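Local coordinates for protein endoglucanase E-5 (Thermobifida fusca, PDB 2CKS) that hydrolyses internal beta-1,4-glucosidic linkages in cellulose, lichenin and cereal beta-glucans, this chain being its family 5 catalytic domain, at residues Q37-C42 against N266-F271. Sequence-based numbering, arbitrary orientation.
Sequences QWFDHC and NYSDDF
His41 and Asp269 meet through a bridging water, and no direct hydrogen bond crosses the contact of Phe39, His41 and Cys42 with Ser268, Asp269 and Asp270. The water donates to Asp269 OD1 at 2.6 Å and lies in the plane of the His41 ring, 2.8 Å from NE2; His41 NE2 and Asp269 OD1 themselves are 4.2 Å apart. In the conformer described, Cys42 SG, joined to Cys282, lies near Asp269 OD1, a closeness that is doubtful because Cys42 has a second conformer. Asp269 also accepts from the backbone N of Cys282 through OD2; its CG sits between its own N and carbonyl carbon (chi1 71°). The flat, apolar Phe39 ring suits the Ser268 methylene: CB stands 4.3 Å from the ring centroid, an off-centre CH-pi contact. At the far end of the ring, CZ meets Asp270 CB and, at 3.4 Å, OD2, with ring and carboxylate planes 70° apart. Serine lays both CB and OG against the ring, while OG also donates to Asn266 OD1 and accepts from Asp270 N at 3.1 Å, closing an ST turn. The contact joins the short helix and 3-10 turn after strand 29-32 to the loop after strand 262-265, the first and last strands of the TIM barrel. Its chemistry implies a seam of van der Waals, CH-pi and water-mediated contacts, beside a disulfide tying 37-42 to Cys282, where Arg272 probably balances Asp270's charge through OD1.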
loop_
_atom_site.group_PDB
_atom_site.type_symbol
_atom_site.label_atom_id
_atom_site.label_comp_id
_atom_site.label_asym_id
_atom_site.label_seq_id
_atom_site.Cartn_x
_atom_site.Cartn_y
_atom_site.Cartn_z
ATOM N N GLN A 37 -12.871 -7.651 -3.587
ATOM C CA GLN A 37 -13.894 -8.308 -4.410
ATOM C C GLN A 37 -13.707 -9.825 -4.508
ATOM O O GLN A 37 -14.630 -10.544 -4.905
ATOM C CB GLN A 37 -13.924 -7.689 -5.816
ATOM C CG GLN A 37 -12.908 -8.234 -6.812
ATOM C CD GLN A 37 -11.560 -7.524 -6.779
ATOM O OE1 GLN A 37 -11.179 -6.924 -5.769
ATOM N NE2 GLN A 37 -10.831 -7.597 -7.893
ATOM N N TRP A 38 -12.508 -10.300 -4.180
ATOM C CA TRP A 38 -12.191 -11.724 -4.228
ATOM C C TRP A 38 -11.919 -12.332 -2.853
ATOM O O TRP A 38 -12.213 -13.508 -2.629
ATOM C CB TRP A 38 -10.960 -11.963 -5.093
ATOM C CG TRP A 38 -11.100 -11.603 -6.525
ATOM C CD1 TRP A 38 -12.163 -11.849 -7.341
ATOM C CD2 TRP A 38 -10.117 -10.960 -7.330
ATOM N NE1 TRP A 38 -11.906 -11.382 -8.608
ATOM C CE2 TRP A 38 -10.646 -10.840 -8.627
ATOM C CE3 TRP A 38 -8.826 -10.473 -7.087
ATOM C CZ2 TRP A 38 -9.942 -10.247 -9.671
ATOM C CZ3 TRP A 38 -8.129 -9.877 -8.125
ATOM C CH2 TRP A 38 -8.690 -9.773 -9.400
ATOM N N PHE A 39 -11.347 -11.551 -1.935
ATOM C CA PHE A 39 -10.845 -12.092 -0.668
ATOM C C PHE A 39 -11.374 -11.328 0.529
ATOM O O PHE A 39 -10.693 -11.167 1.535
ATOM C CB PHE A 39 -9.313 -12.147 -0.671
ATOM C CG PHE A 39 -8.769 -13.051 -1.726
ATOM C CD1 PHE A 39 -8.718 -14.422 -1.528
ATOM C CD2 PHE A 39 -8.359 -12.534 -2.948
ATOM C CE1 PHE A 39 -8.253 -15.256 -2.537
ATOM C CE2 PHE A 39 -7.895 -13.369 -3.945
ATOM C CZ PHE A 39 -7.844 -14.725 -3.732
ATOM N N ASP A 40 -12.607 -10.865 0.406
ATOM C CA ASP A 40 -13.284 -10.197 1.493
ATOM C C ASP A 40 -13.450 -11.130 2.678
ATOM O O ASP A 40 -13.394 -10.689 3.823
ATOM C CB ASP A 40 -14.660 -9.752 1.034
ATOM C CG ASP A 40 -15.242 -8.711 1.916
ATOM O OD1 ASP A 40 -16.455 -8.809 2.212
ATOM O OD2 ASP A 40 -14.558 -7.766 2.358
ATOM N N HIS A 41 -13.661 -12.418 2.395
ATOM C CA HIS A 41 -13.844 -13.433 3.443
ATOM C C HIS A 41 -12.588 -13.688 4.305
ATOM O O HIS A 41 -12.679 -14.331 5.361
ATOM C CB HIS A 41 -14.421 -14.746 2.843
ATOM C CG HIS A 41 -13.537 -15.401 1.824
ATOM N ND1 HIS A 41 -13.217 -14.810 0.619
ATOM C CD2 HIS A 41 -12.914 -16.603 1.830
ATOM C CE1 HIS A 41 -12.411 -15.610 -0.060
ATOM N NE2 HIS A 41 -12.215 -16.706 0.650
ATOM N N CYS A 42 -11.432 -13.189 3.861
ATOM C CA CYS A 42 -10.191 -13.262 4.634
ATOM C C CYS A 42 -10.024 -12.116 5.620
ATOM O O CYS A 42 -9.042 -12.078 6.354
ATOM C CB CYS A 42 -8.981 -13.264 3.700
ATOM S SG CYS A 42 -8.724 -14.843 2.886
ATOM N N ASN A 266 0.465 -10.600 0.009
ATOM C CA ASN A 266 -0.798 -10.045 0.495
ATOM C C ASN A 266 -1.360 -10.921 1.634
ATOM O O ASN A 266 -0.919 -12.063 1.819
ATOM C CB ASN A 266 -1.806 -9.963 -0.651
ATOM C CG ASN A 266 -2.118 -11.322 -1.253
ATOM O OD1 ASN A 266 -2.902 -12.091 -0.694
ATOM N ND2 ASN A 266 -1.480 -11.639 -2.383
ATOM N N TYR A 267 -2.335 -10.373 2.366
ATOM C CA TYR A 267 -2.984 -11.010 3.513
ATOM C C TYR A 267 -4.266 -11.720 3.059
ATOM O O TYR A 267 -5.388 -11.205 3.221
ATOM C CB TYR A 267 -3.310 -9.936 4.562
ATOM C CG TYR A 267 -3.479 -10.446 5.972
ATOM C CD1 TYR A 267 -2.394 -10.966 6.685
ATOM C CD2 TYR A 267 -4.716 -10.396 6.604
ATOM C CE1 TYR A 267 -2.542 -11.414 7.989
ATOM C CE2 TYR A 267 -4.871 -10.856 7.913
ATOM C CZ TYR A 267 -3.782 -11.363 8.596
ATOM O OH TYR A 267 -3.948 -11.827 9.882
ATOM N N SER A 268 -4.087 -12.869 2.424
ATOM C CA SER A 268 -5.193 -13.690 1.920
ATOM C C SER A 268 -4.738 -15.136 1.847
ATOM O O SER A 268 -3.566 -15.437 2.060
ATOM C CB SER A 268 -5.644 -13.233 0.532
ATOM O OG SER A 268 -4.858 -13.817 -0.491
ATOM N N ASP A 269 -5.673 -16.014 1.500
ATOM C CA ASP A 269 -5.374 -17.421 1.264
ATOM C C ASP A 269 -5.512 -17.795 -0.214
ATOM O O ASP A 269 -5.869 -18.922 -0.552
ATOM C CB ASP A 269 -6.211 -18.317 2.186
ATOM C CG ASP A 269 -7.677 -18.348 1.820
ATOM O OD1 ASP A 269 -8.151 -17.463 1.070
ATOM O OD2 ASP A 269 -8.432 -19.245 2.259
ATOM N N ASP A 270 -5.191 -16.850 -1.086
ATOM C CA ASP A 270 -5.066 -17.126 -2.512
ATOM C C ASP A 270 -4.051 -18.251 -2.731
ATOM O O ASP A 270 -3.154 -18.458 -1.908
ATOM C CB ASP A 270 -4.618 -15.867 -3.247
ATOM C CG ASP A 270 -4.583 -16.052 -4.732
ATOM O OD1 ASP A 270 -3.558 -15.666 -5.339
ATOM O OD2 ASP A 270 -5.523 -16.576 -5.370
ATOM N N PHE A 271 -4.176 -18.971 -3.841
ATOM C CA PHE A 271 -3.282 -20.104 -4.109
ATOM C C PHE A 271 -1.818 -19.720 -4.339
ATOM O O PHE A 271 -0.918 -20.540 -4.143
ATOM C CB PHE A 271 -3.802 -20.934 -5.294
ATOM C CG PHE A 271 -3.567 -20.306 -6.642
ATOM C CD1 PHE A 271 -4.532 -19.494 -7.226
ATOM C CD2 PHE A 271 -2.383 -20.549 -7.342
ATOM C CE1 PHE A 271 -4.318 -18.921 -8.479
ATOM C CE2 PHE A 271 -2.160 -19.978 -8.591
ATOM C CZ PHE A 271 -3.123 -19.164 -9.162
HETATM O O HOH W 1 -10.074 -18.082 -0.544
#